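Long-range contact in putative sugar ABC transport system, substrate-binding protein (Bordetella parapertussis, PDB 5IX8), which probably binds a sugar in the periplasm as the solute-binding component of an ABC transport system: residues A[133-147]-A[194-207]. Sequence-based numbering, arbitrary orientation.
Sequences LCDDGAQGKQVIVVP and LLMRTPDAEYVFTP
Leu133 lays CD1 over one face of the Tyr203 ring, 3.7 Å from the ring centroid and 17° off its normal, a CH-pi contact. At the ring edge, in plane, Asp136 OD2 accepts a hydrogen bond from Tyr203 OH at 2.6 Å through its anti lone pair, the carboxylate standing nearly perpendicular to the ring (86°). Lys141 CD also lies near the ring plane, while Ala138 CB approaches CE2 obliquely. With CG beside its own backbone N (chi1 -63°), Tyr203 reaches the end of helix 122-135, which closes at Gly137 in a Schellman motif. Phe205, on the same sheet face, meets Val145 CG1 obliquely and stacks on Phe162 of helix 154-168.

Strands 142-145 and 201-205 are parallel neighbours in the sheet of one lobe of the periplasmic binding protein fold, each following a helix. Ile144 bonds to the residues on either side of its partner Val204: its N donates to Tyr203 O (2.9 Å), and its O receives Phe205 N at 2.7 Å. Val146 N to Phe205 O continues the pattern. At the start of the pair Gln142 O takes a good bond from Glu202 N and a weak one from Tyr203 N.

On the other sheet face Ile144 CD1 packs against both Ala201 CB, tightly at 3.5 Å, and Leu195 CD2, while CG2 rests on Leu194 CB at 3.7 Å. Thr198 OG1, hydrogen-bonded to Leu194 O (2.7 Å), ties down the end of helix 184-197. One water links Gln142 OE1 to Asp200 N; another joins Gln142 N, Asp200 O and Glu202 OE2.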
loop_
_atom_site.group_PDB
_atom_site.type_symbol
_atom_site.label_atom_id
_atom_site.label_comp_id
_atom_site.label_asym_id
_atom_site.label_seq_id
_atom_site.Cartn_x
_atom_site.Cartn_y
_atom_site.Cartn_z
ATOM N N LEU A 133 -16.556 -7.340 -7.488
ATOM C CA LEU A 133 -17.139 -8.651 -7.243
ATOM C C LEU A 133 -18.630 -8.636 -7.539
ATOM O O LEU A 133 -19.146 -9.458 -8.313
ATOM C CB LEU A 133 -16.891 -9.043 -5.788
ATOM C CG LEU A 133 -17.492 -10.377 -5.368
ATOM C CD1 LEU A 133 -16.545 -11.501 -5.716
ATOM C CD2 LEU A 133 -17.784 -10.373 -3.870
ATOM N N CYS A 134 -19.339 -7.684 -6.942
ATOM C CA CYS A 134 -20.790 -7.635 -7.108
ATOM C C CYS A 134 -21.175 -7.440 -8.569
ATOM O O CYS A 134 -22.089 -8.104 -9.070
ATOM C CB CYS A 134 -21.367 -6.523 -6.239
ATOM S SG CYS A 134 -21.195 -6.895 -4.455
ATOM N N ASP A 135 -20.467 -6.558 -9.278
ATOM C CA ASP A 135 -20.766 -6.316 -10.686
ATOM C C ASP A 135 -20.443 -7.513 -11.582
ATOM O O ASP A 135 -20.939 -7.580 -12.710
ATOM C CB ASP A 135 -20.005 -5.085 -11.173
ATOM C CG ASP A 135 -20.529 -3.798 -10.550
ATOM O OD1 ASP A 135 -21.623 -3.826 -9.942
ATOM O OD2 ASP A 135 -19.860 -2.760 -10.679
ATOM N N ASP A 136 -19.628 -8.445 -11.125
ATOM C CA ASP A 136 -19.402 -9.669 -11.870
ATOM C C ASP A 136 -20.527 -10.687 -11.702
ATOM O O ASP A 136 -20.492 -11.742 -12.348
ATOM C CB ASP A 136 -18.069 -10.288 -11.440
ATOM C CG ASP A 136 -17.588 -11.329 -12.407
ATOM O OD1 ASP A 136 -17.363 -10.966 -13.579
ATOM O OD2 ASP A 136 -17.418 -12.497 -12.005
ATOM N N GLY A 137 -21.515 -10.407 -10.863
ATOM C CA GLY A 137 -22.601 -11.345 -10.640
ATOM C C GLY A 137 -22.354 -12.314 -9.509
ATOM O O GLY A 137 -22.822 -13.454 -9.567
ATOM N N ALA A 138 -21.646 -11.892 -8.469
ATOM C CA ALA A 138 -21.305 -12.787 -7.369
ATOM C C ALA A 138 -22.461 -13.069 -6.412
ATOM O O ALA A 138 -22.305 -13.902 -5.515
ATOM C CB ALA A 138 -20.127 -12.216 -6.573
ATOM N N GLN A 139 -23.611 -12.425 -6.578
ATOM C CA GLN A 139 -24.759 -12.722 -5.724
ATOM C C GLN A 139 -25.007 -14.221 -5.627
ATOM O O GLN A 139 -25.099 -14.915 -6.644
ATOM C CB GLN A 139 -25.998 -12.037 -6.279
ATOM C CG GLN A 139 -27.234 -12.388 -5.524
ATOM C CD GLN A 139 -28.419 -11.589 -5.999
ATOM O OE1 GLN A 139 -28.600 -11.371 -7.207
ATOM N NE2 GLN A 139 -29.224 -11.122 -5.056
ATOM N N GLY A 140 -25.092 -14.729 -4.397
ATOM C CA GLY A 140 -25.293 -16.140 -4.179
ATOM C C GLY A 140 -24.051 -17.017 -4.279
ATOM O O GLY A 140 -24.131 -18.217 -3.970
ATOM N N LYS A 141 -22.906 -16.471 -4.660
ATOM C CA LYS A 141 -21.733 -17.296 -4.926
ATOM C C LYS A 141 -20.724 -17.172 -3.795
ATOM O O LYS A 141 -20.673 -16.159 -3.095
ATOM C CB LYS A 141 -21.070 -16.905 -6.246
ATOM C CG LYS A 141 -22.048 -16.910 -7.422
ATOM C CD LYS A 141 -21.372 -16.623 -8.751
ATOM C CE LYS A 141 -22.385 -16.855 -9.889
ATOM N NZ LYS A 141 -21.832 -16.558 -11.234
ATOM N N GLN A 142 -19.917 -18.221 -3.633
ATOM C CA GLN A 142 -18.986 -18.308 -2.516
ATOM C C GLN A 142 -17.633 -17.695 -2.844
ATOM O O GLN A 142 -17.083 -17.897 -3.932
ATOM C CB GLN A 142 -18.802 -19.753 -2.073
ATOM C CG GLN A 142 -20.060 -20.331 -1.491
ATOM C CD GLN A 142 -19.875 -21.762 -1.011
ATOM O OE1 GLN A 142 -18.769 -22.170 -0.651
ATOM N NE2 GLN A 142 -20.964 -22.536 -1.007
ATOM N N VAL A 143 -17.090 -16.979 -1.863
ATOM C CA VAL A 143 -15.863 -16.210 -1.986
ATOM C C VAL A 143 -14.915 -16.652 -0.874
ATOM O O VAL A 143 -15.241 -16.512 0.316
ATOM C CB VAL A 143 -16.137 -14.696 -1.874
ATOM C CG1 VAL A 143 -14.819 -13.896 -2.014
ATOM C CG2 VAL A 143 -17.205 -14.236 -2.923
ATOM N N ILE A 144 -13.749 -17.175 -1.250
ATOM C CA ILE A 144 -12.685 -17.443 -0.282
ATOM C C ILE A 144 -12.021 -16.128 0.089
ATOM O O ILE A 144 -11.633 -15.350 -0.803
ATOM C CB ILE A 144 -11.651 -18.406 -0.878
ATOM C CG1 ILE A 144 -12.210 -19.831 -0.948
ATOM C CG2 ILE A 144 -10.337 -18.341 -0.068
ATOM C CD1 ILE A 144 -11.512 -20.734 -2.002
ATOM N N VAL A 145 -11.835 -15.896 1.394
ATOM C CA VAL A 145 -11.164 -14.698 1.893
ATOM C C VAL A 145 -9.801 -15.095 2.455
ATOM O O VAL A 145 -9.723 -15.905 3.384
ATOM C CB VAL A 145 -12.003 -13.967 2.953
ATOM C CG1 VAL A 145 -11.203 -12.777 3.516
ATOM C CG2 VAL A 145 -13.377 -13.499 2.367
ATOM N N VAL A 146 -8.734 -14.546 1.874
ATOM C CA VAL A 146 -7.353 -14.719 2.341
ATOM C C VAL A 146 -6.961 -13.307 2.759
ATOM O O VAL A 146 -6.586 -12.506 1.893
ATOM C CB VAL A 146 -6.430 -15.280 1.242
ATOM C CG1 VAL A 146 -4.954 -15.341 1.702
ATOM C CG2 VAL A 146 -6.858 -16.669 0.814
ATOM N N PRO A 147 -7.097 -12.935 4.037
ATOM C CA PRO A 147 -7.148 -11.519 4.413
ATOM C C PRO A 147 -5.806 -10.865 4.638
ATOM O O PRO A 147 -5.763 -9.639 4.806
ATOM C CB PRO A 147 -7.901 -11.549 5.749
ATOM C CG PRO A 147 -7.480 -12.833 6.353
ATOM C CD PRO A 147 -7.537 -13.797 5.147
ATOM N N LEU A 194 -7.656 -23.418 1.431
ATOM C CA LEU A 194 -9.048 -22.962 1.404
ATOM C C LEU A 194 -9.798 -23.433 0.161
ATOM O O LEU A 194 -11.013 -23.670 0.259
ATOM C CB LEU A 194 -9.132 -21.436 1.547
ATOM C CG LEU A 194 -8.839 -21.034 3.002
ATOM C CD1 LEU A 194 -8.323 -19.568 3.076
ATOM C CD2 LEU A 194 -10.073 -21.264 3.893
ATOM N N LEU A 195 -9.115 -23.648 -0.982
ATOM C CA LEU A 195 -9.824 -24.221 -2.141
ATOM C C LEU A 195 -10.301 -25.629 -1.836
ATOM O O LEU A 195 -11.410 -26.029 -2.235
ATOM C CB LEU A 195 -8.926 -24.243 -3.390
ATOM C CG LEU A 195 -8.672 -22.896 -4.070
ATOM C CD1 LEU A 195 -7.489 -23.045 -5.002
ATOM C CD2 LEU A 195 -9.930 -22.446 -4.805
HETATM N N MSE A 196 -9.470 -26.405 -1.145
HETATM C CA MSE A 196 -9.862 -27.762 -0.792
HETATM C C MSE A 196 -11.063 -27.727 0.170
HETATM O O MSE A 196 -11.993 -28.530 0.065
HETATM C CB MSE A 196 -8.685 -28.524 -0.158
HETATM C CG MSE A 196 -9.013 -29.991 0.131
HETATM SE SE MSE A 196 -7.442 -30.891 0.726
HETATM C CE MSE A 196 -6.177 -29.834 -0.318
ATOM N N ARG A 197 -11.029 -26.798 1.113
ATOM C CA ARG A 197 -12.074 -26.708 2.133
ATOM C C ARG A 197 -13.337 -26.027 1.639
ATOM O O ARG A 197 -14.379 -26.115 2.313
ATOM C CB ARG A 197 -11.530 -25.946 3.345
ATOM C CG ARG A 197 -10.431 -26.746 4.064
ATOM C CD ARG A 197 -9.538 -25.838 4.972
ATOM N NE ARG A 197 -10.362 -25.185 5.982
ATOM C CZ ARG A 197 -9.997 -24.108 6.671
ATOM N NH1 ARG A 197 -10.852 -23.573 7.512
ATOM N NH2 ARG A 197 -8.786 -23.558 6.510
ATOM N N THR A 198 -13.268 -25.328 0.506
ATOM C CA THR A 198 -14.393 -24.554 -0.022
ATOM C C THR A 198 -14.604 -24.954 -1.478
ATOM O O THR A 198 -14.380 -24.172 -2.405
ATOM C CB THR A 198 -14.127 -23.058 0.129
ATOM O OG1 THR A 198 -13.370 -22.817 1.333
ATOM C CG2 THR A 198 -15.414 -22.286 0.223
ATOM N N PRO A 199 -15.042 -26.186 -1.711
ATOM C CA PRO A 199 -15.095 -26.695 -3.096
ATOM C C PRO A 199 -16.006 -25.894 -4.009
ATOM O O PRO A 199 -15.839 -25.951 -5.236
ATOM C CB PRO A 199 -15.606 -28.129 -2.920
ATOM C CG PRO A 199 -16.296 -28.102 -1.573
ATOM C CD PRO A 199 -15.526 -27.168 -0.726
ATOM N N ASP A 200 -16.974 -25.165 -3.469
ATOM C CA ASP A 200 -17.902 -24.440 -4.320
ATOM C C ASP A 200 -17.504 -22.982 -4.523
ATOM O O ASP A 200 -18.211 -22.254 -5.227
ATOM C CB ASP A 200 -19.330 -24.537 -3.738
ATOM C CG ASP A 200 -19.856 -25.971 -3.706
ATOM O OD1 ASP A 200 -19.415 -26.807 -4.526
ATOM O OD2 ASP A 200 -20.710 -26.266 -2.856
ATOM N N ALA A 201 -16.383 -22.535 -3.952
ATOM C CA ALA A 201 -15.984 -21.144 -4.142
ATOM C C ALA A 201 -15.715 -20.819 -5.614
ATOM O O ALA A 201 -15.130 -21.622 -6.355
ATOM C CB ALA A 201 -14.720 -20.846 -3.328
ATOM N N GLU A 202 -16.102 -19.607 -6.030
ATOM C CA GLU A 202 -15.859 -19.153 -7.397
ATOM C C GLU A 202 -14.956 -17.932 -7.439
ATOM O O GLU A 202 -14.588 -17.476 -8.530
ATOM C CB GLU A 202 -17.184 -18.850 -8.101
ATOM C CG GLU A 202 -17.933 -20.144 -8.394
ATOM C CD GLU A 202 -19.290 -19.922 -8.999
ATOM O OE1 GLU A 202 -19.366 -19.632 -10.207
ATOM O OE2 GLU A 202 -20.287 -20.028 -8.269
ATOM N N TYR A 203 -14.564 -17.415 -6.282
ATOM C CA TYR A 203 -13.773 -16.204 -6.185
ATOM C C TYR A 203 -12.814 -16.368 -5.032
ATOM O O TYR A 203 -13.098 -17.109 -4.091
ATOM C CB TYR A 203 -14.631 -14.991 -5.888
ATOM C CG TYR A 203 -15.620 -14.688 -6.963
ATOM C CD1 TYR A 203 -15.249 -13.937 -8.060
ATOM C CD2 TYR A 203 -16.934 -15.132 -6.884
ATOM C CE1 TYR A 203 -16.166 -13.634 -9.073
ATOM C CE2 TYR A 203 -17.869 -14.828 -7.886
ATOM C CZ TYR A 203 -17.470 -14.076 -8.975
ATOM O OH TYR A 203 -18.358 -13.757 -9.978
ATOM N N VAL A 204 -11.701 -15.631 -5.093
ATOM C CA VAL A 204 -10.761 -15.527 -3.977
ATOM C C VAL A 204 -10.428 -14.055 -3.800
ATOM O O VAL A 204 -10.070 -13.371 -4.770
ATOM C CB VAL A 204 -9.464 -16.334 -4.200
ATOM C CG1 VAL A 204 -8.510 -16.176 -2.981
ATOM C CG2 VAL A 204 -9.770 -17.812 -4.457
ATOM N N PHE A 205 -10.565 -13.559 -2.581
ATOM C CA PHE A 205 -10.186 -12.188 -2.268
ATOM C C PHE A 205 -8.836 -12.186 -1.576
ATOM O O PHE A 205 -8.626 -12.965 -0.649
ATOM C CB PHE A 205 -11.225 -11.534 -1.363
ATOM C CG PHE A 205 -10.771 -10.237 -0.794
ATOM C CD1 PHE A 205 -10.915 -9.062 -1.527
ATOM C CD2 PHE A 205 -10.183 -10.194 0.458
ATOM C CE1 PHE A 205 -10.507 -7.837 -1.009
ATOM C CE2 PHE A 205 -9.743 -8.994 0.977
ATOM C CZ PHE A 205 -9.910 -7.794 0.237
ATOM N N THR A 206 -7.939 -11.299 -2.005
ATOM C CA THR A 206 -6.637 -11.082 -1.378
ATOM C C THR A 206 -6.385 -9.584 -1.315
ATOM O O THR A 206 -6.834 -8.835 -2.206
ATOM C CB THR A 206 -5.470 -11.728 -2.167
ATOM O OG1 THR A 206 -5.281 -11.013 -3.405
ATOM C CG2 THR A 206 -5.703 -13.235 -2.443
ATOM N N PRO A 207 -5.622 -9.117 -0.321
ATOM C CA PRO A 207 -5.416 -7.674 -0.195
ATOM C C PRO A 207 -4.178 -7.138 -0.869
ATOM O O PRO A 207 -4.073 -5.908 -0.947
ATOM C CB PRO A 207 -5.315 -7.483 1.327
ATOM C CG PRO A 207 -4.541 -8.770 1.781
ATOM C CD PRO A 207 -5.285 -9.823 0.931
HETATM O O HOH W 1 -17.697 -24.730 -0.731
HETATM O O HOH W 2 -20.167 -20.466 -5.516
#